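Local coordinates for DUTPase (Staphylococcus phage 11, PDB 4GV8), which hydrolyses dUTP to dUMP and pyrophosphate as a trimeric jelly-roll enzyme of the dUTPase family, and also moonlights in a second role, at residues L9-E12 with N13-M16; V35-E38 with P39-A43. All blocks are in the same frame, centred on the assembly; numbering follows the deposited sequence.

Contact 1: residues L9-E12 with N13-M16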
loop_
_atom_site.group_PDB
_atom_site.type_symbol
_atom_site.label_atom_id
_atom_site.label_comp_id
_atom_site.label_asym_id
_atom_site.label_seq_id
_atom_site.Cartn_x
_atom_site.Cartn_y
_atom_site.Cartn_z
ATOM N N LEU B 9 -22.513 6.911 13.071
ATOM C CA LEU B 9 -23.029 5.776 12.352
ATOM C C LEU B 9 -24.111 6.313 11.411
ATOM O O LEU B 9 -24.972 7.088 11.834
ATOM C CB LEU B 9 -23.531 4.706 13.333
ATOM C CG LEU B 9 -22.534 4.172 14.382
ATOM C CD1 LEU B 9 -23.159 3.000 15.133
ATOM C CD2 LEU B 9 -21.195 3.724 13.762
ATOM N N LEU B 10 -24.043 5.965 10.128
ATOM C CA LEU B 10 -24.918 6.620 9.098
ATOM C C LEU B 10 -26.091 5.755 8.678
ATOM O O LEU B 10 -26.993 6.199 7.953
ATOM C CB LEU B 10 -24.123 7.092 7.867
ATOM C CG LEU B 10 -22.849 7.951 8.196
ATOM C CD1 LEU B 10 -21.897 8.063 6.979
ATOM C CD2 LEU B 10 -23.211 9.323 8.780
ATOM N N SER B 11 -26.107 4.518 9.142
ATOM C CA SER B 11 -27.271 3.675 8.953
ATOM C C SER B 11 -27.369 2.625 10.043
ATOM O O SER B 11 -26.497 2.526 10.931
ATOM C CB SER B 11 -27.264 3.012 7.561
ATOM O OG SER B 11 -26.312 1.966 7.495
ATOM N N GLU B 12 -28.461 1.867 9.935
ATOM C CA GLU B 12 -28.721 0.689 10.747
ATOM C C GLU B 12 -27.721 -0.452 10.459
ATOM O O GLU B 12 -27.547 -1.315 11.310
ATOM C CB GLU B 12 -30.182 0.194 10.549
ATOM C CG GLU B 12 -30.543 -0.319 9.141
ATOM C CD GLU B 12 -31.982 -0.872 9.019
ATOM O OE1 GLU B 12 -32.813 -0.791 9.967
ATOM O OE2 GLU B 12 -32.289 -1.398 7.930
ATOM N N ASN B 13 -27.112 -0.439 9.262
ATOM C CA ASN B 13 -26.105 -1.448 8.820
ATOM C C ASN B 13 -24.667 -1.163 9.338
ATOM O O ASN B 13 -23.763 -1.995 9.185
ATOM C CB ASN B 13 -26.121 -1.531 7.289
ATOM C CG ASN B 13 -27.485 -2.012 6.730
ATOM O OD1 ASN B 13 -28.171 -2.810 7.359
ATOM N ND2 ASN B 13 -27.870 -1.508 5.557
ATOM N N ALA B 14 -24.484 0.009 9.956
ATOM C CA ALA B 14 -23.171 0.478 10.452
ATOM C C ALA B 14 -22.833 -0.095 11.823
ATOM O O ALA B 14 -23.680 -0.545 12.575
ATOM C CB ALA B 14 -23.104 1.994 10.488
ATOM N N ARG B 15 -21.557 -0.092 12.140
ATOM C CA ARG B 15 -21.137 -0.633 13.405
ATOM C C ARG B 15 -19.968 0.156 13.872
ATOM O O ARG B 15 -19.059 0.446 13.076
ATOM C CB ARG B 15 -20.701 -2.072 13.272
ATOM C CG ARG B 15 -20.282 -2.633 14.615
ATOM C CD ARG B 15 -20.016 -4.107 14.511
ATOM N NE ARG B 15 -19.331 -4.572 15.708
ATOM C CZ ARG B 15 -19.008 -5.844 15.941
ATOM N NH1 ARG B 15 -19.312 -6.807 15.060
ATOM N NH2 ARG B 15 -18.371 -6.154 17.064
ATOM N N MET B 16 -19.986 0.484 15.158
ATOM C CA MET B 16 -18.898 1.218 15.775
ATOM C C MET B 16 -17.585 0.486 15.480
ATOM O O MET B 16 -17.481 -0.722 15.724
ATOM C CB MET B 16 -19.120 1.337 17.314
ATOM C CG MET B 16 -19.948 2.542 17.708
ATOM S SD MET B 16 -19.373 4.157 17.112
ATOM C CE MET B 16 -18.204 4.599 18.407
HETATM O O HOH W 1 -25.847 1.002 12.920
#
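A type I beta turn from Ser11 to Ala14 reverses the chain in the loop between strands 4-9 and 18-19. Its closing bond, Ala14 N to Ser11 O, is weak at 3.4 Å, and a water bridges the bend, donating to Ser11 O at 2.6 Å and to Ala14 O at 2.7 Å. The Ser11 hydroxyl adds a second link. With OG set between the backbone N and the carbonyl carbon (chi1 74°), it accepts from Asn13 N at 3.1 Å, a bent bond with an angle of 138° at the hydrogen; OG is also hydrogen-bonded to Asp48 OD2, which ties the turn to the loop before strand 49-52. On the apolar side Ala14 CB meets Leu9 CB at 4.0 Å. Farther along, the Leu9 and Met16 side chains cross at about a right angle, Leu9 CD2 touching Met16 SD at 3.8 Å and lying 3.7 Å from Met16 N. Arg15 leaves the turn, with NH2 in a salt bridge to Glu18 OE2 and a cation-pi contact with Phe30. Leu9 and Ala14 both pack on Val49 of strand 49-52, while Gln149 of the second subunit lies against Leu9 and Met16.

Contact 2: residues V35-E38 with P39-A43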
loop_
_atom_site.group_PDB
_atom_site.type_symbol
_atom_site.label_atom_id
_atom_site.label_comp_id
_atom_site.label_asym_id
_atom_site.label_seq_id
_atom_site.Cartn_x
_atom_site.Cartn_y
_atom_site.Cartn_z
ATOM N N VAL B 35 -21.772 -7.666 -0.885
ATOM C CA VAL B 35 -21.456 -7.577 -2.300
ATOM C C VAL B 35 -20.597 -8.772 -2.753
ATOM O O VAL B 35 -19.673 -9.218 -2.042
ATOM C CB VAL B 35 -20.814 -6.200 -2.649
ATOM C CG1 VAL B 35 -19.538 -5.984 -1.889
ATOM C CG2 VAL B 35 -20.567 -6.040 -4.153
ATOM N N VAL B 36 -20.972 -9.316 -3.921
ATOM C CA VAL B 36 -20.209 -10.339 -4.614
ATOM C C VAL B 36 -19.142 -9.634 -5.455
ATOM O O VAL B 36 -19.427 -8.652 -6.120
ATOM C CB VAL B 36 -21.131 -11.229 -5.506
ATOM C CG1 VAL B 36 -20.305 -12.212 -6.321
ATOM C CG2 VAL B 36 -22.099 -11.994 -4.609
ATOM N N LEU B 37 -17.913 -10.116 -5.376
ATOM C CA LEU B 37 -16.792 -9.544 -6.111
ATOM C C LEU B 37 -15.996 -10.677 -6.801
ATOM O O LEU B 37 -15.320 -11.489 -6.151
ATOM C CB LEU B 37 -15.916 -8.713 -5.152
ATOM C CG LEU B 37 -15.045 -7.580 -5.743
ATOM C CD1 LEU B 37 -15.942 -6.517 -6.422
ATOM C CD2 LEU B 37 -14.169 -6.968 -4.636
ATOM N N GLU B 38 -16.083 -10.714 -8.127
ATOM C CA GLU B 38 -15.500 -11.791 -8.914
ATOM C C GLU B 38 -14.081 -11.395 -9.350
ATOM O O GLU B 38 -13.700 -10.226 -9.246
ATOM C CB GLU B 38 -16.422 -12.075 -10.109
ATOM C CG GLU B 38 -17.856 -12.406 -9.680
ATOM C CD GLU B 38 -18.499 -13.583 -10.424
ATOM O OE1 GLU B 38 -17.917 -14.073 -11.417
ATOM O OE2 GLU B 38 -19.609 -14.018 -9.984
ATOM N N PRO B 39 -13.276 -12.368 -9.810
ATOM C CA PRO B 39 -11.896 -12.048 -10.191
ATOM C C PRO B 39 -11.781 -10.834 -11.091
ATOM O O PRO B 39 -12.550 -10.652 -12.079
ATOM C CB PRO B 39 -11.419 -13.303 -10.904
ATOM C CG PRO B 39 -12.245 -14.410 -10.307
ATOM C CD PRO B 39 -13.561 -13.814 -9.939
ATOM N N GLN B 40 -10.843 -9.988 -10.680
ATOM C CA GLN B 40 -10.453 -8.769 -11.351
ATOM C C GLN B 40 -11.418 -7.591 -11.126
ATOM O O GLN B 40 -11.123 -6.498 -11.592
ATOM C CB GLN B 40 -10.150 -9.036 -12.826
ATOM C CG GLN B 40 -8.870 -9.828 -13.034
ATOM C CD GLN B 40 -7.710 -9.176 -12.299
ATOM O OE1 GLN B 40 -7.258 -8.107 -12.682
ATOM N NE2 GLN B 40 -7.229 -9.818 -11.230
ATOM N N GLU B 41 -12.515 -7.815 -10.393
ATOM C CA GLU B 41 -13.521 -6.744 -10.088
ATOM C C GLU B 41 -13.105 -5.795 -8.977
ATOM O O GLU B 41 -12.384 -6.177 -8.058
ATOM C CB GLU B 41 -14.909 -7.344 -9.770
ATOM C CG GLU B 41 -15.470 -8.064 -11.007
ATOM C CD GLU B 41 -16.898 -8.522 -10.866
ATOM O OE1 GLU B 41 -17.355 -8.674 -9.725
ATOM O OE2 GLU B 41 -17.544 -8.808 -11.912
ATOM N N LYS B 42 -13.576 -4.556 -9.095
ATOM C CA LYS B 42 -13.252 -3.442 -8.192
ATOM C C LYS B 42 -14.575 -2.874 -7.635
ATOM O O LYS B 42 -15.578 -2.865 -8.300
ATOM C CB LYS B 42 -12.483 -2.338 -8.939
ATOM C CG LYS B 42 -11.079 -2.763 -9.379
ATOM C CD LYS B 42 -10.451 -1.795 -10.344
ATOM C CE LYS B 42 -10.410 -0.380 -9.760
ATOM N NZ LYS B 42 -9.401 -0.234 -8.661
ATOM N N ALA B 43 -14.542 -2.464 -6.378
ATOM C CA ALA B 43 -15.650 -1.799 -5.721
ATOM C C ALA B 43 -15.105 -0.902 -4.597
ATOM O O ALA B 43 -13.929 -1.041 -4.128
ATOM C CB ALA B 43 -16.596 -2.842 -5.112
#
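The backbone reverses through a type II beta turn, Glu38 to Glu41, closed by Glu41 N donating to Glu38 O at 2.9 Å; Pro39 and Gln40 hold its corners, and Gln40 has the positive phi (78°) that the turn type calls for. A side-chain bond runs beside it: Glu41 OE1 accepts from Glu38 N at 2.9 Å along a nearly straight line (172°), the N-H arriving from above the carboxylate plane. Glu41 CG stands beside its own backbone N (chi1 -64°) and the chain then extends, which carries the carboxylate back across the turn. The two glutamates run side by side in the same direction. Their carboxylates stay apart, with Glu38 OE1 and Glu41 OE2 5.3 Å from each other; Glu38 OE2 makes a long, weak ion pair with Arg121 NH1. On another flank Leu37 slides past Glu41 in the opposite sense, its CD1 meeting Glu41 CB at 3.6 Å and Ala43 CB at 4.0 Å. Strand 35-37 pairs with strand 126-128, whereas strand 42-46 lies outermost, within this chain, in the large sheet, beside strand 89-94. The turn therefore joins the two sheets, and Lys42 NZ is hydrogen-bonded to Ser68 O of the third subunit.

Contacts 1 and 2 are two separate chain reversals that follow each other in sequence, with centres 23 Å apart and nearest atoms about 11 Å apart, so neither touches the other. Each lies near a subunit boundary, but they face different partners: contact 1 meets the second subunit, contact 2 the third. Neither contact contains a residue of the nucleotide pockets. The Leu10 side chain of 9-12 is about 10 Å from a bound dUTP analogue and packs on Asn87, one of the pocket residues; the side chain of Lys42 of 39-43 is also about 10 Å from a bound analogue. The side chain of Gln40 is about 5 Å from a magnesium ion, too far to be a direct ligand of it.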